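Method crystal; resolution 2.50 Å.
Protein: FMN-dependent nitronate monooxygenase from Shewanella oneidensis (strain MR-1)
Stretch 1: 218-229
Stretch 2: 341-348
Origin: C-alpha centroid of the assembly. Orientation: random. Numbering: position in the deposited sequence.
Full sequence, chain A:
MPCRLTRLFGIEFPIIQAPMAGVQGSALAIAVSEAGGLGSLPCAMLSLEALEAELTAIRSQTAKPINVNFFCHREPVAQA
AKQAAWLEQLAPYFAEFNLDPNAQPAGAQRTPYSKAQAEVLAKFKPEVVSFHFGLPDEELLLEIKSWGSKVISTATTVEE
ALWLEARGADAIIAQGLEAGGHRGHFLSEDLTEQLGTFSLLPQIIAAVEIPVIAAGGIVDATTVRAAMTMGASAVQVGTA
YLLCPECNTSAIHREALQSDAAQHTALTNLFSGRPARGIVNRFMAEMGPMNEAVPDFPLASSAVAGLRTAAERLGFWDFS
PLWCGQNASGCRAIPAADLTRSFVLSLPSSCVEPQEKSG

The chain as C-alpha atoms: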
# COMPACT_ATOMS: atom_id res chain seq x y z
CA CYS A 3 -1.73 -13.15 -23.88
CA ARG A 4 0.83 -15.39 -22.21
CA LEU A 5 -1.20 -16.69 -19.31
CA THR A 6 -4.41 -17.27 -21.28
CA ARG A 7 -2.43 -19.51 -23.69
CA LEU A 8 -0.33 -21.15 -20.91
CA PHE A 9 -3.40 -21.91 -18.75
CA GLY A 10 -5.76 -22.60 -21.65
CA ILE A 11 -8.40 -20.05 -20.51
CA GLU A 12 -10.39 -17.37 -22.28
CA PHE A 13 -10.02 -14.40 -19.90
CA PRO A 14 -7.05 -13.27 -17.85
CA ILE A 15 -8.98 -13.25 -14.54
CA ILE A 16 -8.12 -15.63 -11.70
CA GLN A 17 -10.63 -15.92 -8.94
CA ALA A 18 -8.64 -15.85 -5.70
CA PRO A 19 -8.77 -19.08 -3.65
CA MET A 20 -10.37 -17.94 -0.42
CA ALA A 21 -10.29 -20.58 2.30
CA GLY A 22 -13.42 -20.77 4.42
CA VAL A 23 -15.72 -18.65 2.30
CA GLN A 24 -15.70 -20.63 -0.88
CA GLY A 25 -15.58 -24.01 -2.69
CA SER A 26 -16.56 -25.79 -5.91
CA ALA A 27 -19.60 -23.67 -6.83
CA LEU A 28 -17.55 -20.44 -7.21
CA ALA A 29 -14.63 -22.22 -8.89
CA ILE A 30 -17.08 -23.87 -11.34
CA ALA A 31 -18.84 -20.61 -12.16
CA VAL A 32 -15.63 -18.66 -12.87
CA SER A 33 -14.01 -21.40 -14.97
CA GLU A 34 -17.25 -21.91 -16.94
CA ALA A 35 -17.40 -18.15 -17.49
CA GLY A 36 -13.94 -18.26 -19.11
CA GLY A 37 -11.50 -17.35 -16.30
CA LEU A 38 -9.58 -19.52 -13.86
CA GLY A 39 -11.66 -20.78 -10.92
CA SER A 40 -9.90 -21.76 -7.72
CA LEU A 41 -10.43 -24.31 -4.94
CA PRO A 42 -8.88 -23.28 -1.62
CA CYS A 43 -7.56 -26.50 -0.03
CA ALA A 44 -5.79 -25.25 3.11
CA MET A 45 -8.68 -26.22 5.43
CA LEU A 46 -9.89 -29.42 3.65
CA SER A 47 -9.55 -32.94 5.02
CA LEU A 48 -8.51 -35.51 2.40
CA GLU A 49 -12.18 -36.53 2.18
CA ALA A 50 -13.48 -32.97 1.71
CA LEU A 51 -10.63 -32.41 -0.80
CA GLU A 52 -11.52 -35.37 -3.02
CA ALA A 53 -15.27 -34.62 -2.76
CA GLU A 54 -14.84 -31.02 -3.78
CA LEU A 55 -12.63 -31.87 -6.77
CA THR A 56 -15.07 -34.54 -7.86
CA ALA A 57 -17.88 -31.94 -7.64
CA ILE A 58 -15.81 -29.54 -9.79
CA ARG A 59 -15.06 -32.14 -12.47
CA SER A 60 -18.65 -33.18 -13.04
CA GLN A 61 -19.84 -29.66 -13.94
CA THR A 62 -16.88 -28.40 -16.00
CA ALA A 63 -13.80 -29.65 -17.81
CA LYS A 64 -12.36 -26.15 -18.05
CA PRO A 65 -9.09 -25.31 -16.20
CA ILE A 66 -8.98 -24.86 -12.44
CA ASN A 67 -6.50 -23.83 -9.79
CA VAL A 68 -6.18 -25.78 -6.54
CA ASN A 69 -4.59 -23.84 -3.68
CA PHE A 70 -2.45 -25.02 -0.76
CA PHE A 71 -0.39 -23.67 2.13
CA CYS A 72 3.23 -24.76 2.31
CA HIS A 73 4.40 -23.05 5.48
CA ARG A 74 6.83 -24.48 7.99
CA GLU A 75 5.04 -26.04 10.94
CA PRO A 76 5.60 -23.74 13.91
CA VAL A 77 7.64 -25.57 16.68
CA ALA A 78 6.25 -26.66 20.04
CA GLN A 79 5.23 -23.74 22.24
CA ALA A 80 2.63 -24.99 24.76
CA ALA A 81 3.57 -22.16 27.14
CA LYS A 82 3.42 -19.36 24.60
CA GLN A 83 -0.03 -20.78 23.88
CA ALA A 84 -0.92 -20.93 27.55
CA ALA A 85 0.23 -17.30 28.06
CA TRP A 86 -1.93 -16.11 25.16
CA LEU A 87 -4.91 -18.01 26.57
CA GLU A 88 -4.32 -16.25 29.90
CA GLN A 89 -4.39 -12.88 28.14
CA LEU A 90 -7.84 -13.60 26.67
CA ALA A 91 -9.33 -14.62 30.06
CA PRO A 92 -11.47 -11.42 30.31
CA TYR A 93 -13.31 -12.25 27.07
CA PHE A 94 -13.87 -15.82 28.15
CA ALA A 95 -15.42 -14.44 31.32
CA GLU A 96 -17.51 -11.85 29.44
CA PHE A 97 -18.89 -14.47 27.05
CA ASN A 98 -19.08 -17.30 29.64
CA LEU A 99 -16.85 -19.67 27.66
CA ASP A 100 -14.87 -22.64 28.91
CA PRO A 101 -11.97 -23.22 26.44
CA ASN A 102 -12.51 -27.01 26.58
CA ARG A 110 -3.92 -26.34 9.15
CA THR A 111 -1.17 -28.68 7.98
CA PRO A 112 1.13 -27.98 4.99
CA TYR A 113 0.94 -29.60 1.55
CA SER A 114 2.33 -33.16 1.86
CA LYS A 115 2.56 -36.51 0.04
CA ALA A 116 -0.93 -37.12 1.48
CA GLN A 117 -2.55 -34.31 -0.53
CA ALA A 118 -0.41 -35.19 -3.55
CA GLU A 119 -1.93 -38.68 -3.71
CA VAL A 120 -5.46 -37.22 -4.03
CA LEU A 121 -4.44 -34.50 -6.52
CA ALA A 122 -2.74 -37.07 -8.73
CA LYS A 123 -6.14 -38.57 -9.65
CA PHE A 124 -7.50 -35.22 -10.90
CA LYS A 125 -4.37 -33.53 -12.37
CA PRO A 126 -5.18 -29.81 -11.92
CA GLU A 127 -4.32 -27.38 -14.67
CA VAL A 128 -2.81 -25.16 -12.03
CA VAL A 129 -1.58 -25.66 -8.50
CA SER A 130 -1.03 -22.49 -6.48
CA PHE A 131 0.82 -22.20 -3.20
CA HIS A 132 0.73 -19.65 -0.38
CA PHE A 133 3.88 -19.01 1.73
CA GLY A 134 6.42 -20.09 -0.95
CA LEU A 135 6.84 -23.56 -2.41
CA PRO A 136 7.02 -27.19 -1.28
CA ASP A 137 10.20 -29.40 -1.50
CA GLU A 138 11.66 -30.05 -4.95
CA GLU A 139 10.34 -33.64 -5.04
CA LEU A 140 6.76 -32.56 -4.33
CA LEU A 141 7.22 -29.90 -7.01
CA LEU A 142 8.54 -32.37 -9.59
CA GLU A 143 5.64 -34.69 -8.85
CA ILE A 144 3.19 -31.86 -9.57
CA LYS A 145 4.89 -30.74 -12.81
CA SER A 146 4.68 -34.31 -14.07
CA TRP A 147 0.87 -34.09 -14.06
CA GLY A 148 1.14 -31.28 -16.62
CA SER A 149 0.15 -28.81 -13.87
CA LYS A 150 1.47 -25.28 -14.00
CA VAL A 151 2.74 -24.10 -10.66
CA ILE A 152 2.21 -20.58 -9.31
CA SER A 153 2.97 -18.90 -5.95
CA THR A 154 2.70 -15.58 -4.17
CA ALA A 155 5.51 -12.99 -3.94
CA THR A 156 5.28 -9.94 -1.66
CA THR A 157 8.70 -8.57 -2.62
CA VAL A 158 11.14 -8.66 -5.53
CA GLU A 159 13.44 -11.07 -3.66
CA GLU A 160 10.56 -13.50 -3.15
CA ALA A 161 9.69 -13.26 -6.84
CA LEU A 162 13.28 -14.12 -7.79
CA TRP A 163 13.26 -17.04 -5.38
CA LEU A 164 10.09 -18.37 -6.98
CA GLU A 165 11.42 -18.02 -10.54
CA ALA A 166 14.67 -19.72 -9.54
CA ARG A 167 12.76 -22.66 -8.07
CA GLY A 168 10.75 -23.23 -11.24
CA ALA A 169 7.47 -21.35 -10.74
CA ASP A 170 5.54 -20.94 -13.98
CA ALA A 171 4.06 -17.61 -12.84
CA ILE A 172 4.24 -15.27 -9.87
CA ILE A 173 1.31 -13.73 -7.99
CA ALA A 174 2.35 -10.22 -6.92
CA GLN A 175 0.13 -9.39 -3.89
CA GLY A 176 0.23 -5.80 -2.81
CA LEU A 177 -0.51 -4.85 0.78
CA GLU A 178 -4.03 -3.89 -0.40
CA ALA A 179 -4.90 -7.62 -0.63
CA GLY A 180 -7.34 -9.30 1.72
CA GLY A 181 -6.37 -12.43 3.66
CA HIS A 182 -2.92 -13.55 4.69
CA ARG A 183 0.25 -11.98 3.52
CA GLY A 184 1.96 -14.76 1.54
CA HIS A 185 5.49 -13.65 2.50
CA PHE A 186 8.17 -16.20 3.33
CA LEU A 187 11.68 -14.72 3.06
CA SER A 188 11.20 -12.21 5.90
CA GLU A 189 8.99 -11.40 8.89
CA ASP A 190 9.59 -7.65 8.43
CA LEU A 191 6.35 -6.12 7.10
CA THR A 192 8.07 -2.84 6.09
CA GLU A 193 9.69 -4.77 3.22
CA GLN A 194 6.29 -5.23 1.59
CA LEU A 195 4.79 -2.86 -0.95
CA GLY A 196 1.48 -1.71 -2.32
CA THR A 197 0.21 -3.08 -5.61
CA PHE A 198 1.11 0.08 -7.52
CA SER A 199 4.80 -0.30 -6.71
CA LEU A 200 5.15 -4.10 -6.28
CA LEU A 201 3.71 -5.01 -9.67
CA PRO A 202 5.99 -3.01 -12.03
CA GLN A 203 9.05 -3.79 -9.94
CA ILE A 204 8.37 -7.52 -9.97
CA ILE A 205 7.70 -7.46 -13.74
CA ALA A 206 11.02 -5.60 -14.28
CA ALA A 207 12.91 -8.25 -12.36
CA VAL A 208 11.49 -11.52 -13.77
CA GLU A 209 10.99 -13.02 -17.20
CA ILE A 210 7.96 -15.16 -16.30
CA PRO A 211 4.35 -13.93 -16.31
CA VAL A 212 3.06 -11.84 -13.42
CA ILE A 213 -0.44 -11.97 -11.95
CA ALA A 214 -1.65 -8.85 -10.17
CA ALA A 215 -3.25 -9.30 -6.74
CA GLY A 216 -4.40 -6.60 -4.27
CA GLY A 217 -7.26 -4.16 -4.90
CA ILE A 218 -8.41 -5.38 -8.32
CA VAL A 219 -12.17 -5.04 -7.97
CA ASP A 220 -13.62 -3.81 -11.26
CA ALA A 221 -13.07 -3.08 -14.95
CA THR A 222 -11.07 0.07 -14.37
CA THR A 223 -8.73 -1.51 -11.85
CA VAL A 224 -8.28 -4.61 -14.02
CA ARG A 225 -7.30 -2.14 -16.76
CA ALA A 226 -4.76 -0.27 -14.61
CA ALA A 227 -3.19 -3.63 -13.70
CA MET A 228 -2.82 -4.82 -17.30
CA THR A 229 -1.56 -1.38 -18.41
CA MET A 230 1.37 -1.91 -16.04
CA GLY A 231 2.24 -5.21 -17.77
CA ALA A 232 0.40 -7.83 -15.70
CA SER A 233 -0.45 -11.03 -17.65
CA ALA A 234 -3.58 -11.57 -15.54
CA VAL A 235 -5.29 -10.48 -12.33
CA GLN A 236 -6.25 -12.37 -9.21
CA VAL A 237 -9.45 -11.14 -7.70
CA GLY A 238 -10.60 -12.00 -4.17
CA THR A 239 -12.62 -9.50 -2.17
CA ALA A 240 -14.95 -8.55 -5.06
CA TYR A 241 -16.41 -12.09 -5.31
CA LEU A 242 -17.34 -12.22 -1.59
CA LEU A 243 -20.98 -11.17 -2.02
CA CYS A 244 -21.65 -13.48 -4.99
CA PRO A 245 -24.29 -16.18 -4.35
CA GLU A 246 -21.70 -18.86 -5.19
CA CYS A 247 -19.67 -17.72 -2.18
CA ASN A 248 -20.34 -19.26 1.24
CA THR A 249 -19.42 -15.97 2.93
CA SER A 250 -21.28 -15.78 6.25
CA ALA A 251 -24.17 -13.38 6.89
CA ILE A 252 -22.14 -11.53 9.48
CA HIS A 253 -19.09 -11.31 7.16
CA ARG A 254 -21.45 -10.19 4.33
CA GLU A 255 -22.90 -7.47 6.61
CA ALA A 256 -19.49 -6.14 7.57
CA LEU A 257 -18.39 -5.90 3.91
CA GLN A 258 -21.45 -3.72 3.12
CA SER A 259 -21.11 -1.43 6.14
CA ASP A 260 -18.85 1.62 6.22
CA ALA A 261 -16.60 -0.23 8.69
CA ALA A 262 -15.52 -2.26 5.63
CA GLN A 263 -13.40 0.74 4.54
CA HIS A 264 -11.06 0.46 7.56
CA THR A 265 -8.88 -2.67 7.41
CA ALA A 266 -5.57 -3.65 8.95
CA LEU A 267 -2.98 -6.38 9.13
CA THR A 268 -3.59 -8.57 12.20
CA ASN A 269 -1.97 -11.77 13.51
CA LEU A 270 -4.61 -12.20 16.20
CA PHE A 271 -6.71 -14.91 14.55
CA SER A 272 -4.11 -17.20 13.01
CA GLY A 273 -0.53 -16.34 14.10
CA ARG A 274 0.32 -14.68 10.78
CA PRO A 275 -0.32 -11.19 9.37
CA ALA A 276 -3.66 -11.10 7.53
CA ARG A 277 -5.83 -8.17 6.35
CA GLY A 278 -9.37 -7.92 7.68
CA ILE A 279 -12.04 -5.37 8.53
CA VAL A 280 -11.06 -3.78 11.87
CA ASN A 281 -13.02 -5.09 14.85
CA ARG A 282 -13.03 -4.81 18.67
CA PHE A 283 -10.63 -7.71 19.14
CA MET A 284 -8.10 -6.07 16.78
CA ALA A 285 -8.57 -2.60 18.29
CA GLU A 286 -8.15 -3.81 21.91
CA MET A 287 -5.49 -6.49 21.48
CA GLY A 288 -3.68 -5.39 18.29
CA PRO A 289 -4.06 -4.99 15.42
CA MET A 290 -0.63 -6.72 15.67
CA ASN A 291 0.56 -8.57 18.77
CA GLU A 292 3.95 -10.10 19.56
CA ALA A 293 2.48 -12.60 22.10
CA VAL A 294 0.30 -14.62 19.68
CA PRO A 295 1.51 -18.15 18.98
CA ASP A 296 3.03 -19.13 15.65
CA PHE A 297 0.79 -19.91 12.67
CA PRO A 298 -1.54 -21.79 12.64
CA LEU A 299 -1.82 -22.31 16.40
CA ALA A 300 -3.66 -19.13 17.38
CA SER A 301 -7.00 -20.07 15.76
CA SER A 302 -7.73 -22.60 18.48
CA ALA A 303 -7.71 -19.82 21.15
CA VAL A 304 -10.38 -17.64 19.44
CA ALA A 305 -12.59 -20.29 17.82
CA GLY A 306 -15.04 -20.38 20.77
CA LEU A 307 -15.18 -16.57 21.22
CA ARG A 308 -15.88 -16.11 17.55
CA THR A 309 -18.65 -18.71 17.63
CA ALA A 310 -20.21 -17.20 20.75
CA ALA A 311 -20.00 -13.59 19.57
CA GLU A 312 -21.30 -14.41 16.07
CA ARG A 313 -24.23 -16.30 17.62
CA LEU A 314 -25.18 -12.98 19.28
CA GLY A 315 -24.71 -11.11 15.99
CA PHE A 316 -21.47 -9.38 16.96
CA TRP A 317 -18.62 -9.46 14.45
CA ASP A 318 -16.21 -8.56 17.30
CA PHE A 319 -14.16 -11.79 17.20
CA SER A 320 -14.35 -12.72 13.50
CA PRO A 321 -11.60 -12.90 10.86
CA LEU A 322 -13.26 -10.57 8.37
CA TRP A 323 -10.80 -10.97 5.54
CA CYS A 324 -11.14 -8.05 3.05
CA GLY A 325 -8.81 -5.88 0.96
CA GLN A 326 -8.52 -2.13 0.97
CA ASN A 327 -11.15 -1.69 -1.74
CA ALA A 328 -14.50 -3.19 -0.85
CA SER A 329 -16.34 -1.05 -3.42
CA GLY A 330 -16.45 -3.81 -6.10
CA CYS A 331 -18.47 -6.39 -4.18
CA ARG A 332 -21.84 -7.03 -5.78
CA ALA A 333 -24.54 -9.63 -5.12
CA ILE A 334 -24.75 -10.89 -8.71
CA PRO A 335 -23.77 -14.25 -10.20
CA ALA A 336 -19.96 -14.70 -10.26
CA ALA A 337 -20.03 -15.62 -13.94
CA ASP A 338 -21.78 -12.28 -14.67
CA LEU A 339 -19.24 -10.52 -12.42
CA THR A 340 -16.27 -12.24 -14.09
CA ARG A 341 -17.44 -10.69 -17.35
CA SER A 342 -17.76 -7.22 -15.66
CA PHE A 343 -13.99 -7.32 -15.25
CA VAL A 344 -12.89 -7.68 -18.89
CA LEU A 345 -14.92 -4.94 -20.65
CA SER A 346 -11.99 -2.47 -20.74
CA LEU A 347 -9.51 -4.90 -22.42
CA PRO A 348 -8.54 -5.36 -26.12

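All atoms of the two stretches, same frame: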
# COMPACT_ATOMS: atom_id res chain seq x y z
N ILE A 218 -7.82 -5.30 -6.98
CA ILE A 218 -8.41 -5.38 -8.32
C ILE A 218 -9.85 -5.81 -8.15
O ILE A 218 -10.12 -6.96 -7.74
CB ILE A 218 -7.64 -6.35 -9.26
CG1 ILE A 218 -6.22 -5.84 -9.55
CG2 ILE A 218 -8.35 -6.46 -10.61
CD1 ILE A 218 -5.28 -5.94 -8.38
N VAL A 219 -10.76 -4.87 -8.38
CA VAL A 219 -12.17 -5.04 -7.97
C VAL A 219 -13.17 -4.75 -9.08
O VAL A 219 -14.36 -5.00 -8.91
CB VAL A 219 -12.54 -4.13 -6.79
CG1 VAL A 219 -11.69 -4.47 -5.57
CG2 VAL A 219 -12.37 -2.67 -7.17
N ASP A 220 -12.70 -4.23 -10.22
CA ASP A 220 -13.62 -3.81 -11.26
C ASP A 220 -12.89 -3.63 -12.58
O ASP A 220 -11.70 -3.91 -12.67
CB ASP A 220 -14.34 -2.52 -10.84
CG ASP A 220 -13.38 -1.33 -10.60
OD1 ASP A 220 -12.24 -1.34 -11.13
OD2 ASP A 220 -13.77 -0.37 -9.89
N ALA A 221 -13.62 -3.20 -13.60
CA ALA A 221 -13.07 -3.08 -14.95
C ALA A 221 -11.92 -2.09 -14.99
O ALA A 221 -10.88 -2.37 -15.55
CB ALA A 221 -14.17 -2.67 -15.94
N THR A 222 -12.11 -0.94 -14.38
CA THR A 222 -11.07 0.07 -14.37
C THR A 222 -9.80 -0.45 -13.73
O THR A 222 -8.72 -0.26 -14.27
CB THR A 222 -11.52 1.32 -13.62
OG1 THR A 222 -12.48 2.00 -14.42
CG2 THR A 222 -10.37 2.26 -13.34
N THR A 223 -9.91 -1.08 -12.57
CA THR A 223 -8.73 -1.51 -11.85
C THR A 223 -8.05 -2.69 -12.56
O THR A 223 -6.81 -2.79 -12.56
CB THR A 223 -9.01 -1.86 -10.37
OG1 THR A 223 -10.24 -2.57 -10.26
CG2 THR A 223 -9.07 -0.59 -9.49
N VAL A 224 -8.85 -3.55 -13.18
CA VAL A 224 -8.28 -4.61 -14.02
C VAL A 224 -7.45 -3.95 -15.11
O VAL A 224 -6.29 -4.35 -15.35
CB VAL A 224 -9.39 -5.52 -14.61
CG1 VAL A 224 -8.85 -6.49 -15.65
CG2 VAL A 224 -10.07 -6.31 -13.50
N ARG A 225 -7.97 -2.85 -15.66
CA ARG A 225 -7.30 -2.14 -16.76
C ARG A 225 -5.96 -1.54 -16.32
O ARG A 225 -4.94 -1.74 -16.97
CB ARG A 225 -8.19 -1.03 -17.37
CG ARG A 225 -7.61 -0.41 -18.64
CD ARG A 225 -8.53 0.61 -19.32
NE ARG A 225 -7.85 1.28 -20.44
CZ ARG A 225 -7.61 0.75 -21.65
NH1 ARG A 225 -8.05 -0.47 -21.97
NH2 ARG A 225 -6.92 1.44 -22.55
N ALA A 226 -5.99 -0.80 -15.21
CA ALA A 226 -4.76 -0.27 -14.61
C ALA A 226 -3.71 -1.35 -14.40
O ALA A 226 -2.55 -1.12 -14.65
CB ALA A 226 -5.07 0.41 -13.29
N ALA A 227 -4.13 -2.53 -13.94
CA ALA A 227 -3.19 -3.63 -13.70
C ALA A 227 -2.52 -4.08 -14.99
O ALA A 227 -1.31 -4.20 -15.04
CB ALA A 227 -3.88 -4.82 -13.03
N MET A 228 -3.32 -4.29 -16.03
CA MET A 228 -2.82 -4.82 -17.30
C MET A 228 -1.93 -3.79 -18.00
O MET A 228 -0.87 -4.12 -18.53
CB MET A 228 -3.99 -5.20 -18.21
CG MET A 228 -4.91 -6.27 -17.66
SD MET A 228 -4.05 -7.81 -17.39
CE MET A 228 -5.44 -8.86 -16.99
N THR A 229 -2.37 -2.53 -17.99
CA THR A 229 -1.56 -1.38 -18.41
C THR A 229 -0.13 -1.41 -17.89
O THR A 229 0.78 -0.96 -18.57
CB THR A 229 -2.21 -0.06 -17.94
OG1 THR A 229 -3.52 0.05 -18.49
CG2 THR A 229 -1.40 1.11 -18.38
N ARG A 341 -17.33 -11.46 -16.12
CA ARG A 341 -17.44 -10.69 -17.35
C ARG A 341 -17.42 -9.16 -17.16
O ARG A 341 -16.94 -8.45 -18.04
CB ARG A 341 -18.71 -11.08 -18.12
CG ARG A 341 -18.72 -12.51 -18.65
CD ARG A 341 -20.11 -12.93 -19.14
NE ARG A 341 -20.20 -14.38 -19.08
CZ ARG A 341 -21.03 -15.08 -18.31
NH1 ARG A 341 -22.01 -14.50 -17.63
NH2 ARG A 341 -20.89 -16.40 -18.27
N SER A 342 -17.99 -8.64 -16.07
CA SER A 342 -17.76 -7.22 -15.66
C SER A 342 -16.29 -6.82 -15.92
O SER A 342 -16.01 -5.73 -16.42
CB SER A 342 -18.06 -6.97 -14.16
N PHE A 343 -15.38 -7.70 -15.50
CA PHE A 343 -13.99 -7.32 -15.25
C PHE A 343 -13.18 -7.13 -16.53
O PHE A 343 -12.07 -6.61 -16.47
CB PHE A 343 -13.29 -8.39 -14.39
CG PHE A 343 -13.86 -8.54 -13.01
CD1 PHE A 343 -14.46 -7.47 -12.35
CD2 PHE A 343 -13.72 -9.73 -12.33
CE1 PHE A 343 -14.95 -7.61 -11.07
CE2 PHE A 343 -14.16 -9.86 -11.03
CZ PHE A 343 -14.79 -8.80 -10.40
N VAL A 344 -13.68 -7.64 -17.65
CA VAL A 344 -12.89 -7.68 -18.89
C VAL A 344 -13.37 -6.74 -19.99
O VAL A 344 -12.79 -6.70 -21.06
CB VAL A 344 -12.79 -9.12 -19.43
CG1 VAL A 344 -12.27 -10.05 -18.35
CG2 VAL A 344 -14.13 -9.61 -19.92
N LEU A 345 -14.39 -5.93 -19.70
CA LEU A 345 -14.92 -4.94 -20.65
C LEU A 345 -13.89 -3.93 -21.19
O LEU A 345 -14.02 -3.49 -22.33
CB LEU A 345 -16.05 -4.16 -20.00
CG LEU A 345 -17.46 -4.75 -19.99
CD1 LEU A 345 -17.53 -6.15 -20.57
CD2 LEU A 345 -18.03 -4.72 -18.58
N SER A 346 -12.94 -3.52 -20.36
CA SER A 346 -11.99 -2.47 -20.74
C SER A 346 -10.73 -2.99 -21.45
O SER A 346 -9.82 -2.21 -21.74
CB SER A 346 -11.57 -1.64 -19.51
OG SER A 346 -12.61 -0.79 -19.06
N LEU A 347 -10.68 -4.29 -21.75
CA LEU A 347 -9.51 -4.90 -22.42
C LEU A 347 -9.71 -5.10 -23.92
O LEU A 347 -10.84 -5.22 -24.39
CB LEU A 347 -9.19 -6.26 -21.78
CG LEU A 347 -8.98 -6.22 -20.28
CD1 LEU A 347 -8.59 -7.60 -19.76
CD2 LEU A 347 -7.93 -5.17 -19.92
N PRO A 348 -8.59 -5.16 -24.67
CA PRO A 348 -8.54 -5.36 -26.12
C PRO A 348 -8.43 -6.84 -26.49
O PRO A 348 -9.44 -7.53 -26.58
CB PRO A 348 -7.27 -4.60 -26.53
O HOH W 1 -11.58 -4.53 -17.92

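The contact joins a helix that begins at A221 to a segment more than a hundred residues later in the same chain, where a helix gives way to two overlapping type I turns. The turns run from S342 to L345 and from V344 to L347. The two backbones come nearest at A221 and F343, whose CA atoms lie 4.3 Å apart. About 462 Å² of surface is buried, counting both sides.

One direct hydrogen bond crosses the contact. R225 NH1 donates to S346 O at 2.5 Å, which is very short. The angle at the hydrogen is 124°, so the bond is far from linear. The carbonyl oxygen lies at the edge of the guanidinium, near its plane, where the N-H groups point. The arginine reaches it with chi1, chi2 and chi3 all t. Its CA-to-CB bond points sideways, but the extended chain brings its end nearer to the turn. On the way it packs against the serine, with R225 CD 3.8 Å from S346 CB.

Water 1 adds an indirect link. It donates to F343 O at 2.6 Å and to A221 O at 3.3 Å, and it accepts from S346 N at 3.0 Å. It thus ties a carbonyl of the helix's first turn to two backbone groups of the turn segment. A221 O also accepts from R225 N at 3.0 Å within the helix, so the water shares an oxygen already used there.

The apolar contacts fall around two side chains. F343 is buried and gives up the largest area of any residue here. The CA-to-CB bond of V224 points toward the turn segment, and V224 CG2 lies 3.9 Å from F343 CB. The ring meets the loop before the helix, with D220 CA 3.9 Å from F343 CD1. L347 makes the second group. L347 CD2 is 3.9 Å from M228 CG, and L347 CD1 is 4.3 Å from V224 CG1. V224 and M228 are one helical turn apart, so both can face the same leucine.

Other close approaches are made to oxygen atoms. V219 O lies 3.4 Å from F343 CE1, V224 CG1 lies 3.3 Å from F343 O, and A221 CB lies 3.6 Å from S342 O. The small alanine side chain also sits 4.0 Å from the serine hydroxyl, measured from A221 CB to S346 OG.

Each stretch also has hydrogen bonds of its own. D220 is the N-cap of the helix: T223 N donates to D220 OD1 at 2.8 Å. T223 OG1 donates to the same D220 OD1 at 2.5 Å and accepts from V219 N at 3.0 Å. These bonds fasten the loop beside F343 to the first turn of the helix. In the other stretch, L347 N donates to V344 O at 3.3 Å, closing the second turn. The bond from V344 N to R341 O, at 3.4 Å, is weak.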